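Local coordinates for protein TetR family transcriptional regulator (Rhodococcus erythropolis, PDB 4ZA6) that probably represses transcription of the quorum-sensing signal lactonase gene qsdA, as a DNA-binding regulator of the TetR family whose C-terminal domain would sense a ligand, at residues A[56-67]-A[116-127]; A[78-87]-A[170-181]. All coordinates share one frame; numbering follows the deposited sequence.

Interaction 1. Residues A[56-67]-A[116-127]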
loop_
_atom_site.group_PDB
_atom_site.type_symbol
_atom_site.label_atom_id
_atom_site.label_comp_id
_atom_site.label_asym_id
_atom_site.label_seq_id
_atom_site.Cartn_x
_atom_site.Cartn_y
_atom_site.Cartn_z
ATOM N N ALA A 56 -0.616 -3.420 5.098
ATOM C CA ALA A 56 0.562 -3.757 4.286
ATOM C C ALA A 56 0.310 -5.068 3.529
ATOM O O ALA A 56 0.657 -5.166 2.363
ATOM C CB ALA A 56 1.779 -3.908 5.183
ATOM N N GLU A 57 -0.298 -6.078 4.186
ATOM C CA GLU A 57 -0.599 -7.356 3.522
ATOM C C GLU A 57 -1.644 -7.145 2.400
ATOM O O GLU A 57 -1.504 -7.731 1.336
ATOM C CB GLU A 57 -1.066 -8.425 4.537
ATOM C CG GLU A 57 0.058 -8.926 5.435
ATOM C CD GLU A 57 -0.243 -10.151 6.275
ATOM O OE1 GLU A 57 -1.354 -10.712 6.149
ATOM O OE2 GLU A 57 0.632 -10.541 7.078
ATOM N N ALA A 58 -2.675 -6.316 2.649
ATOM C CA ALA A 58 -3.711 -5.955 1.666
ATOM C C ALA A 58 -3.059 -5.188 0.498
ATOM O O ALA A 58 -3.457 -5.377 -0.645
ATOM C CB ALA A 58 -4.776 -5.084 2.317
ATOM N N THR A 59 -2.065 -4.305 0.794
ATOM C CA THR A 59 -1.308 -3.560 -0.224
ATOM C C THR A 59 -0.568 -4.554 -1.166
ATOM O O THR A 59 -0.621 -4.404 -2.386
ATOM C CB THR A 59 -0.321 -2.592 0.446
ATOM O OG1 THR A 59 -1.060 -1.577 1.135
ATOM C CG2 THR A 59 0.639 -1.938 -0.557
ATOM N N GLU A 60 0.111 -5.552 -0.597
ATOM C CA GLU A 60 0.849 -6.574 -1.360
ATOM C C GLU A 60 -0.077 -7.305 -2.291
ATOM O O GLU A 60 0.223 -7.389 -3.472
ATOM C CB GLU A 60 1.590 -7.539 -0.409
ATOM C CG GLU A 60 2.261 -8.715 -1.103
ATOM C CD GLU A 60 3.385 -9.347 -0.301
ATOM O OE1 GLU A 60 3.312 -9.343 0.950
ATOM O OE2 GLU A 60 4.357 -9.831 -0.927
ATOM N N ARG A 61 -1.240 -7.786 -1.787
ATOM C CA ARG A 61 -2.254 -8.467 -2.620
ATOM C C ARG A 61 -2.714 -7.590 -3.804
ATOM O O ARG A 61 -2.825 -8.079 -4.921
ATOM C CB ARG A 61 -3.457 -8.897 -1.772
ATOM C CG ARG A 61 -3.134 -10.063 -0.813
ATOM C CD ARG A 61 -4.385 -10.647 -0.160
ATOM N NE ARG A 61 -5.143 -9.665 0.636
ATOM C CZ ARG A 61 -4.975 -9.452 1.935
ATOM N NH1 ARG A 61 -4.056 -10.128 2.612
ATOM N NH2 ARG A 61 -5.729 -8.567 2.570
ATOM N N THR A 62 -2.900 -6.283 -3.573
ATOM C CA THR A 62 -3.301 -5.306 -4.600
ATOM C C THR A 62 -2.231 -5.197 -5.689
ATOM O O THR A 62 -2.561 -5.291 -6.879
ATOM C CB THR A 62 -3.646 -3.963 -3.934
ATOM O OG1 THR A 62 -4.741 -4.208 -3.069
ATOM C CG2 THR A 62 -4.031 -2.866 -4.943
ATOM N N TYR A 63 -0.956 -5.039 -5.277
ATOM C CA TYR A 63 0.204 -4.932 -6.177
ATOM C C TYR A 63 0.363 -6.189 -7.044
ATOM O O TYR A 63 0.582 -6.077 -8.247
ATOM C CB TYR A 63 1.484 -4.733 -5.352
ATOM C CG TYR A 63 1.951 -3.298 -5.242
ATOM C CD1 TYR A 63 2.810 -2.748 -6.194
ATOM C CD2 TYR A 63 1.616 -2.519 -4.144
ATOM C CE1 TYR A 63 3.261 -1.429 -6.090
ATOM C CE2 TYR A 63 2.038 -1.193 -4.043
ATOM C CZ TYR A 63 2.899 -0.667 -4.994
ATOM O OH TYR A 63 3.329 0.639 -4.899
ATOM N N ARG A 64 0.279 -7.381 -6.420
ATOM C CA ARG A 64 0.444 -8.677 -7.084
ATOM C C ARG A 64 -0.608 -8.893 -8.143
ATOM O O ARG A 64 -0.307 -9.444 -9.196
ATOM C CB ARG A 64 0.403 -9.830 -6.058
ATOM C CG ARG A 64 1.491 -9.748 -4.972
ATOM C CD ARG A 64 2.853 -10.204 -5.445
ATOM N NE ARG A 64 3.856 -10.119 -4.381
ATOM C CZ ARG A 64 5.120 -9.793 -4.594
ATOM N NH1 ARG A 64 5.542 -9.511 -5.817
ATOM N NH2 ARG A 64 5.974 -9.727 -3.582
ATOM N N LYS A 65 -1.848 -8.489 -7.858
ATOM C CA LYS A 65 -2.958 -8.614 -8.801
ATOM C C LYS A 65 -2.691 -7.669 -9.969
ATOM O O LYS A 65 -2.706 -8.101 -11.115
ATOM C CB LYS A 65 -4.299 -8.291 -8.106
ATOM C CG LYS A 65 -5.522 -8.557 -8.987
ATOM C CD LYS A 65 -6.813 -8.150 -8.310
ATOM C CE LYS A 65 -8.011 -8.337 -9.212
ATOM N NZ LYS A 65 -9.282 -7.942 -8.546
ATOM N N ALA A 66 -2.338 -6.415 -9.684
ATOM C CA ALA A 66 -2.048 -5.448 -10.741
ATOM C C ALA A 66 -0.879 -5.878 -11.625
ATOM O O ALA A 66 -0.951 -5.668 -12.824
ATOM C CB ALA A 66 -1.795 -4.070 -10.154
ATOM N N MET A 67 0.171 -6.494 -11.046
ATOM C CA MET A 67 1.347 -6.984 -11.784
ATOM C C MET A 67 1.003 -8.093 -12.756
ATOM O O MET A 67 1.622 -8.175 -13.815
ATOM C CB MET A 67 2.435 -7.484 -10.825
ATOM C CG MET A 67 3.224 -6.386 -10.141
ATOM S SD MET A 67 4.067 -6.986 -8.636
ATOM C CE MET A 67 5.378 -7.969 -9.367
ATOM N N ILE A 116 3.173 0.100 5.363
ATOM C CA ILE A 116 2.603 0.343 4.026
ATOM C C ILE A 116 3.664 0.828 3.023
ATOM O O ILE A 116 3.802 0.210 1.963
ATOM C CB ILE A 116 1.361 1.285 4.096
ATOM C CG1 ILE A 116 0.221 0.622 4.933
ATOM C CG2 ILE A 116 0.870 1.657 2.659
ATOM C CD1 ILE A 116 -0.880 1.552 5.396
ATOM N N GLU A 117 4.413 1.923 3.352
ATOM C CA GLU A 117 5.459 2.428 2.457
ATOM C C GLU A 117 6.569 1.408 2.202
ATOM O O GLU A 117 7.056 1.360 1.087
ATOM C CB GLU A 117 6.051 3.774 2.915
ATOM C CG GLU A 117 5.144 4.980 2.699
ATOM C CD GLU A 117 5.775 6.351 2.908
ATOM O OE1 GLU A 117 6.817 6.453 3.593
ATOM O OE2 GLU A 117 5.253 7.327 2.333
ATOM N N SER A 118 6.968 0.590 3.210
ATOM C CA SER A 118 8.043 -0.413 3.029
ATOM C C SER A 118 7.680 -1.504 2.052
ATOM O O SER A 118 8.501 -1.835 1.210
ATOM C CB SER A 118 8.451 -1.054 4.357
ATOM O OG SER A 118 8.970 -0.067 5.231
ATOM N N ILE A 119 6.477 -2.090 2.170
ATOM C CA ILE A 119 6.060 -3.138 1.236
ATOM C C ILE A 119 5.828 -2.546 -0.163
ATOM O O ILE A 119 6.248 -3.149 -1.150
ATOM C CB ILE A 119 4.872 -3.994 1.772
ATOM C CG1 ILE A 119 4.655 -5.294 0.929
ATOM C CG2 ILE A 119 3.570 -3.177 1.878
ATOM C CD1 ILE A 119 5.764 -6.326 0.974
ATOM N N SER A 120 5.225 -1.342 -0.247
ATOM C CA SER A 120 4.996 -0.668 -1.531
ATOM C C SER A 120 6.361 -0.453 -2.230
ATOM O O SER A 120 6.509 -0.851 -3.385
ATOM C CB SER A 120 4.274 0.661 -1.322
ATOM O OG SER A 120 3.006 0.462 -0.718
ATOM N N ALA A 121 7.372 0.079 -1.490
ATOM C CA ALA A 121 8.744 0.338 -1.993
ATOM C C ALA A 121 9.503 -0.956 -2.398
ATOM O O ALA A 121 10.158 -0.973 -3.437
ATOM C CB ALA A 121 9.543 1.111 -0.952
ATOM N N SER A 122 9.392 -2.031 -1.607
ATOM C CA SER A 122 10.066 -3.305 -1.923
ATOM C C SER A 122 9.413 -4.031 -3.105
ATOM O O SER A 122 10.127 -4.623 -3.909
ATOM C CB SER A 122 10.166 -4.201 -0.687
ATOM O OG SER A 122 8.883 -4.659 -0.310
ATOM N N ILE A 123 8.078 -3.973 -3.240
ATOM C CA ILE A 123 7.411 -4.561 -4.418
ATOM C C ILE A 123 7.726 -3.696 -5.634
ATOM O O ILE A 123 8.034 -4.248 -6.696
ATOM C CB ILE A 123 5.883 -4.755 -4.231
ATOM C CG1 ILE A 123 5.584 -5.756 -3.077
ATOM C CG2 ILE A 123 5.238 -5.228 -5.557
ATOM C CD1 ILE A 123 4.121 -5.823 -2.651
ATOM N N THR A 124 7.721 -2.336 -5.483
ATOM C CA THR A 124 8.095 -1.465 -6.615
ATOM C C THR A 124 9.539 -1.765 -7.091
ATOM O O THR A 124 9.765 -1.889 -8.284
ATOM C CB THR A 124 7.873 0.027 -6.324
ATOM O OG1 THR A 124 6.521 0.222 -5.905
ATOM C CG2 THR A 124 8.174 0.915 -7.559
ATOM N N ALA A 125 10.490 -1.911 -6.136
ATOM C CA ALA A 125 11.898 -2.238 -6.381
ATOM C C ALA A 125 12.018 -3.551 -7.200
ATOM O O ALA A 125 12.824 -3.637 -8.116
ATOM C CB ALA A 125 12.632 -2.382 -5.040
ATOM N N GLU A 126 11.205 -4.547 -6.864
ATOM C CA GLU A 126 11.138 -5.856 -7.530
ATOM C C GLU A 126 10.644 -5.688 -8.992
ATOM O O GLU A 126 11.215 -6.290 -9.917
ATOM C CB GLU A 126 10.228 -6.785 -6.717
ATOM C CG GLU A 126 10.040 -8.172 -7.309
ATOM C CD GLU A 126 8.793 -8.881 -6.824
ATOM O OE1 GLU A 126 8.367 -8.646 -5.668
ATOM O OE2 GLU A 126 8.255 -9.700 -7.599
ATOM N N ILE A 127 9.603 -4.868 -9.189
ATOM C CA ILE A 127 9.039 -4.541 -10.509
ATOM C C ILE A 127 10.136 -3.872 -11.367
ATOM O O ILE A 127 10.334 -4.248 -12.526
ATOM C CB ILE A 127 7.772 -3.647 -10.396
ATOM C CG1 ILE A 127 6.568 -4.451 -9.874
ATOM C CG2 ILE A 127 7.428 -3.003 -11.753
ATOM C CD1 ILE A 127 5.538 -3.610 -9.066
#
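Y63 and I123 carry the apolar part of this contact, each a knob in a hole of the other helix. Y63 sits among S120, I123, T124 and I127. I123 lies over one face of its ring, with CG2 3.5 Å from Y63 CD1, while I127 CD1 comes to the ring edge. In return I123 enters the hole of E60, Y63, R64 and M67. Its CG1 lies beside the backbone N (chi1 -63°), which sends CD1 to within 3.6 Å of E60 CA and leaves CG2 for Y63. M67 SD touches I123 CG2 and I127 CD1, both at 3.7 Å. Near the start of both segments, I119 CG2 packs on A56 CB.

The charged contacts lie on a less buried side, where R64 and E60 are partly exposed and E126 is exposed. R64 NH1 donates to E126 OE1 at 3.0 Å, on the syn side but tilted somewhat out of the carboxylate plane, with a fairly straight N-H...O angle of 162°. A weak bond from R64 NH2 reaches the same oxygen. R64 NH2 also bonds E60 OE2, on the anti lone pair, at 3.1 Å. Both bonded oxygens lie near the guanidinium plane. I123 CG1 lies over one face, off centre.

S120 OG and T124 OG1 return to the carbonyls of I116 and S120. T59 OG1 bonds L55 O and a methylpentanediol, probably from the crystallisation liquor.

The helices run nearly parallel, crossing at -25°. The contact packs helix 47-69, which as in other TetR regulators leads from the DNA-binding part, against helix 115-133 of the C-terminal domain. Two acids probably stabilise the charge of R64 and restrict its rotation, while the buried serine and threonine hydroxyls find acceptors within their own helix.

Interaction 2. Residues A[78-87]-A[170-181]; sequences ILDVFGRVMR and IETALDLIALLL
M86 lays its thioether end over A173 and L174: SD is 3.7 Å from A173 CB, and CE is 3.8 Å from L174 CD2. The bend at chi3 (-82°) turns CE toward these residues and toward I170 CG2. I170 fits between M86 and R87, with its CD1 3.8 Å from R87 CG and its CG2 over one face of the R87 guanidinium. An alanine at I170 is likely to open a gap beside M86 and to leave one face of the R87 guanidinium without the I170 methyl that lies over it.

The two helices run antiparallel at 155° and are packed together in the all-helical C-terminal domain, which in TetR relatives usually binds the ligand. Helices 115-133 and 143-158 border them. G83 brings its backbone N to 3.9 Å from L174 CD2.

Farther along, L79 CD2 lies 3.4 Å from L174 O and also touches I177 CG2. I177 CD1 reaches F82 CB and CG, both at 3.6 Å, meeting the ring obliquely. I78 CG2 meets L181 CD1 at the far end.

Back beside I170, on the more exposed side, R87 NH1 faces E171 OE1 in a long salt bridge of 3.8 Å, while E171 OE2 is held by R185.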
loop_
_atom_site.group_PDB
_atom_site.type_symbol
_atom_site.label_atom_id
_atom_site.label_comp_id
_atom_site.label_asym_id
_atom_site.label_seq_id
_atom_site.Cartn_x
_atom_site.Cartn_y
_atom_site.Cartn_z
ATOM N N ILE A 78 5.036 -0.375 -15.960
ATOM C CA ILE A 78 5.137 0.193 -14.616
ATOM C C ILE A 78 4.014 1.197 -14.421
ATOM O O ILE A 78 3.347 1.172 -13.393
ATOM C CB ILE A 78 6.538 0.811 -14.361
ATOM C CG1 ILE A 78 7.644 -0.281 -14.409
ATOM C CG2 ILE A 78 6.564 1.569 -13.026
ATOM C CD1 ILE A 78 9.033 0.228 -14.858
ATOM N N LEU A 79 3.757 2.035 -15.451
ATOM C CA LEU A 79 2.668 2.994 -15.405
ATOM C C LEU A 79 1.322 2.295 -15.272
ATOM O O LEU A 79 0.493 2.719 -14.468
ATOM C CB LEU A 79 2.692 3.958 -16.600
ATOM C CG LEU A 79 3.706 5.105 -16.508
ATOM C CD1 LEU A 79 3.797 5.854 -17.860
ATOM C CD2 LEU A 79 3.303 6.128 -15.464
ATOM N N ASP A 80 1.129 1.207 -15.998
ATOM C CA ASP A 80 -0.110 0.442 -15.919
ATOM C C ASP A 80 -0.329 -0.178 -14.530
ATOM O O ASP A 80 -1.444 -0.125 -14.012
ATOM C CB ASP A 80 -0.149 -0.636 -17.002
ATOM C CG ASP A 80 -1.519 -1.247 -17.202
ATOM O OD1 ASP A 80 -2.528 -0.588 -16.855
ATOM O OD2 ASP A 80 -1.592 -2.325 -17.780
ATOM N N VAL A 81 0.713 -0.783 -13.943
ATOM C CA VAL A 81 0.620 -1.404 -12.598
ATOM C C VAL A 81 0.183 -0.331 -11.584
ATOM O O VAL A 81 -0.773 -0.559 -10.847
ATOM C CB VAL A 81 1.960 -2.060 -12.166
ATOM C CG1 VAL A 81 1.974 -2.390 -10.675
ATOM C CG2 VAL A 81 2.260 -3.307 -13.002
ATOM N N PHE A 82 0.854 0.844 -11.586
ATOM C CA PHE A 82 0.554 1.942 -10.643
ATOM C C PHE A 82 -0.819 2.517 -10.793
ATOM O O PHE A 82 -1.452 2.808 -9.782
ATOM C CB PHE A 82 1.624 3.050 -10.687
ATOM C CG PHE A 82 2.738 2.751 -9.720
ATOM C CD1 PHE A 82 2.683 3.213 -8.408
ATOM C CD2 PHE A 82 3.812 1.958 -10.100
ATOM C CE1 PHE A 82 3.686 2.896 -7.497
ATOM C CE2 PHE A 82 4.805 1.618 -9.178
ATOM C CZ PHE A 82 4.735 2.097 -7.886
ATOM N N GLY A 83 -1.266 2.693 -12.037
ATOM C CA GLY A 83 -2.605 3.182 -12.325
ATOM C C GLY A 83 -3.647 2.229 -11.766
ATOM O O GLY A 83 -4.583 2.659 -11.089
ATOM N N ARG A 84 -3.451 0.907 -12.004
ATOM C CA ARG A 84 -4.320 -0.171 -11.520
ATOM C C ARG A 84 -4.382 -0.203 -9.997
ATOM O O ARG A 84 -5.487 -0.277 -9.434
ATOM C CB ARG A 84 -3.848 -1.530 -12.047
ATOM C CG ARG A 84 -4.260 -1.805 -13.479
ATOM C CD ARG A 84 -3.658 -3.097 -13.992
ATOM N NE ARG A 84 -3.983 -3.287 -15.404
ATOM C CZ ARG A 84 -5.072 -3.903 -15.839
ATOM N NH1 ARG A 84 -5.951 -4.400 -14.976
ATOM N NH2 ARG A 84 -5.297 -4.023 -17.139
ATOM N N VAL A 85 -3.200 -0.184 -9.329
ATOM C CA VAL A 85 -3.099 -0.204 -7.870
ATOM C C VAL A 85 -3.842 1.036 -7.303
ATOM O O VAL A 85 -4.701 0.888 -6.447
ATOM C CB VAL A 85 -1.618 -0.269 -7.384
ATOM C CG1 VAL A 85 -1.515 -0.001 -5.878
ATOM C CG2 VAL A 85 -0.990 -1.613 -7.711
ATOM N N MET A 86 -3.543 2.238 -7.815
ATOM C CA MET A 86 -4.169 3.467 -7.307
ATOM C C MET A 86 -5.686 3.512 -7.451
ATOM O O MET A 86 -6.374 3.932 -6.519
ATOM C CB MET A 86 -3.510 4.710 -7.888
ATOM C CG MET A 86 -2.109 4.892 -7.387
ATOM S SD MET A 86 -1.443 6.503 -7.828
ATOM C CE MET A 86 -0.893 6.196 -9.526
ATOM N N ARG A 87 -6.204 3.062 -8.598
ATOM C CA ARG A 87 -7.641 3.027 -8.840
ATOM C C ARG A 87 -8.323 1.959 -8.008
ATOM O O ARG A 87 -9.456 2.170 -7.584
ATOM C CB ARG A 87 -7.948 2.899 -10.336
ATOM C CG ARG A 87 -7.613 4.178 -11.077
ATOM C CD ARG A 87 -8.026 4.159 -12.536
ATOM N NE ARG A 87 -6.895 3.785 -13.379
ATOM C CZ ARG A 87 -6.165 4.636 -14.095
ATOM N NH1 ARG A 87 -6.479 5.923 -14.136
ATOM N NH2 ARG A 87 -5.140 4.199 -14.806
ATOM N N ILE A 170 -4.728 10.785 -9.131
ATOM C CA ILE A 170 -4.095 9.659 -9.835
ATOM C C ILE A 170 -3.250 10.062 -11.044
ATOM O O ILE A 170 -2.106 9.620 -11.149
ATOM C CB ILE A 170 -5.079 8.470 -10.070
ATOM C CG1 ILE A 170 -5.660 7.989 -8.715
ATOM C CG2 ILE A 170 -4.405 7.298 -10.845
ATOM C CD1 ILE A 170 -6.842 7.058 -8.787
ATOM N N GLU A 171 -3.791 10.930 -11.926
ATOM C CA GLU A 171 -3.069 11.394 -13.112
ATOM C C GLU A 171 -1.814 12.146 -12.787
ATOM O O GLU A 171 -0.814 11.969 -13.468
ATOM C CB GLU A 171 -3.966 12.193 -14.078
ATOM C CG GLU A 171 -4.982 11.308 -14.789
ATOM C CD GLU A 171 -4.463 10.133 -15.608
ATOM O OE1 GLU A 171 -5.193 9.124 -15.692
ATOM O OE2 GLU A 171 -3.343 10.206 -16.160
ATOM N N THR A 172 -1.852 12.982 -11.746
ATOM C CA THR A 172 -0.667 13.722 -11.295
ATOM C C THR A 172 0.361 12.742 -10.750
ATOM O O THR A 172 1.538 12.909 -11.024
ATOM C CB THR A 172 -1.052 14.817 -10.281
ATOM O OG1 THR A 172 -1.932 15.743 -10.917
ATOM C CG2 THR A 172 0.143 15.572 -9.765
ATOM N N ALA A 173 -0.068 11.704 -10.034
ATOM C CA ALA A 173 0.883 10.716 -9.499
ATOM C C ALA A 173 1.546 9.962 -10.662
ATOM O O ALA A 173 2.756 9.752 -10.633
ATOM C CB ALA A 173 0.183 9.743 -8.553
ATOM N N LEU A 174 0.770 9.635 -11.719
ATOM C CA LEU A 174 1.308 8.964 -12.907
ATOM C C LEU A 174 2.322 9.826 -13.654
ATOM O O LEU A 174 3.308 9.302 -14.200
ATOM C CB LEU A 174 0.156 8.548 -13.828
ATOM C CG LEU A 174 -0.669 7.351 -13.315
ATOM C CD1 LEU A 174 -1.862 7.078 -14.226
ATOM C CD2 LEU A 174 0.184 6.110 -13.178
ATOM N N ASP A 175 2.060 11.155 -13.708
ATOM C CA ASP A 175 2.948 12.119 -14.365
ATOM C C ASP A 175 4.296 12.127 -13.652
ATOM O O ASP A 175 5.339 12.176 -14.311
ATOM C CB ASP A 175 2.327 13.521 -14.341
ATOM C CG ASP A 175 1.146 13.740 -15.263
ATOM O OD1 ASP A 175 1.080 13.065 -16.303
ATOM O OD2 ASP A 175 0.324 14.645 -14.973
ATOM N N LEU A 176 4.271 12.038 -12.308
ATOM C CA LEU A 176 5.475 11.988 -11.453
ATOM C C LEU A 176 6.263 10.683 -11.645
ATOM O O LEU A 176 7.493 10.722 -11.689
ATOM C CB LEU A 176 5.107 12.193 -9.984
ATOM C CG LEU A 176 4.771 13.642 -9.589
ATOM C CD1 LEU A 176 4.050 13.676 -8.254
ATOM C CD2 LEU A 176 6.042 14.522 -9.512
ATOM N N ILE A 177 5.557 9.542 -11.800
ATOM C CA ILE A 177 6.188 8.238 -12.087
ATOM C C ILE A 177 6.894 8.316 -13.438
ATOM O O ILE A 177 8.068 7.940 -13.527
ATOM C CB ILE A 177 5.182 7.070 -12.031
ATOM C CG1 ILE A 177 4.595 6.928 -10.634
ATOM C CG2 ILE A 177 5.826 5.752 -12.500
ATOM C CD1 ILE A 177 3.262 6.211 -10.628
ATOM N N ALA A 178 6.183 8.822 -14.480
ATOM C CA ALA A 178 6.734 9.010 -15.835
ATOM C C ALA A 178 8.023 9.844 -15.770
ATOM O O ALA A 178 9.055 9.400 -16.251
ATOM C CB ALA A 178 5.723 9.719 -16.719
ATOM N N LEU A 179 7.965 11.021 -15.108
ATOM C CA LEU A 179 9.106 11.925 -14.913
ATOM C C LEU A 179 10.249 11.234 -14.203
ATOM O O LEU A 179 11.386 11.378 -14.621
ATOM C CB LEU A 179 8.654 13.164 -14.121
ATOM C CG LEU A 179 9.708 14.195 -13.759
ATOM C CD1 LEU A 179 10.143 15.027 -14.992
ATOM C CD2 LEU A 179 9.203 15.088 -12.645
ATOM N N LEU A 180 9.958 10.445 -13.160
ATOM C CA LEU A 180 10.996 9.700 -12.459
ATOM C C LEU A 180 11.642 8.630 -13.366
ATOM O O LEU A 180 12.838 8.388 -13.263
ATOM C CB LEU A 180 10.435 9.045 -11.193
ATOM C CG LEU A 180 11.385 9.110 -10.011
ATOM C CD1 LEU A 180 11.008 10.220 -9.072
ATOM C CD2 LEU A 180 11.476 7.772 -9.289
ATOM N N LEU A 181 10.860 8.028 -14.266
ATOM C CA LEU A 181 11.344 6.995 -15.188
ATOM C C LEU A 181 12.015 7.579 -16.452
ATOM O O LEU A 181 12.514 6.827 -17.290
ATOM C CB LEU A 181 10.185 6.073 -15.607
ATOM C CG LEU A 181 9.431 5.289 -14.532
ATOM C CD1 LEU A 181 8.278 4.508 -15.145
ATOM C CD2 LEU A 181 10.344 4.392 -13.712
#

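Both contacts are helix pairs, and both have an apolar centre with charge at an edge. Interaction 1 is nearer the centre of the chain but only partly buried. Interaction 2 is the more buried and mostly apolar, built on Leu, Ile and Met side chains. Its salt bridge is long, whereas 56-67 and 116-127 share a close network of three charged residues. Hydroxyls also line interaction 1 and are absent from the touching residues of interaction 2. Helices 47-69 and 74-90 follow each other in the chain, and the two contacts meet where F82 packs against T124 and Y63. A66 on V85 adds a second junction. The two contacts share no helix, but helix 74-90 of interaction 2 packs on both helices of interaction 1.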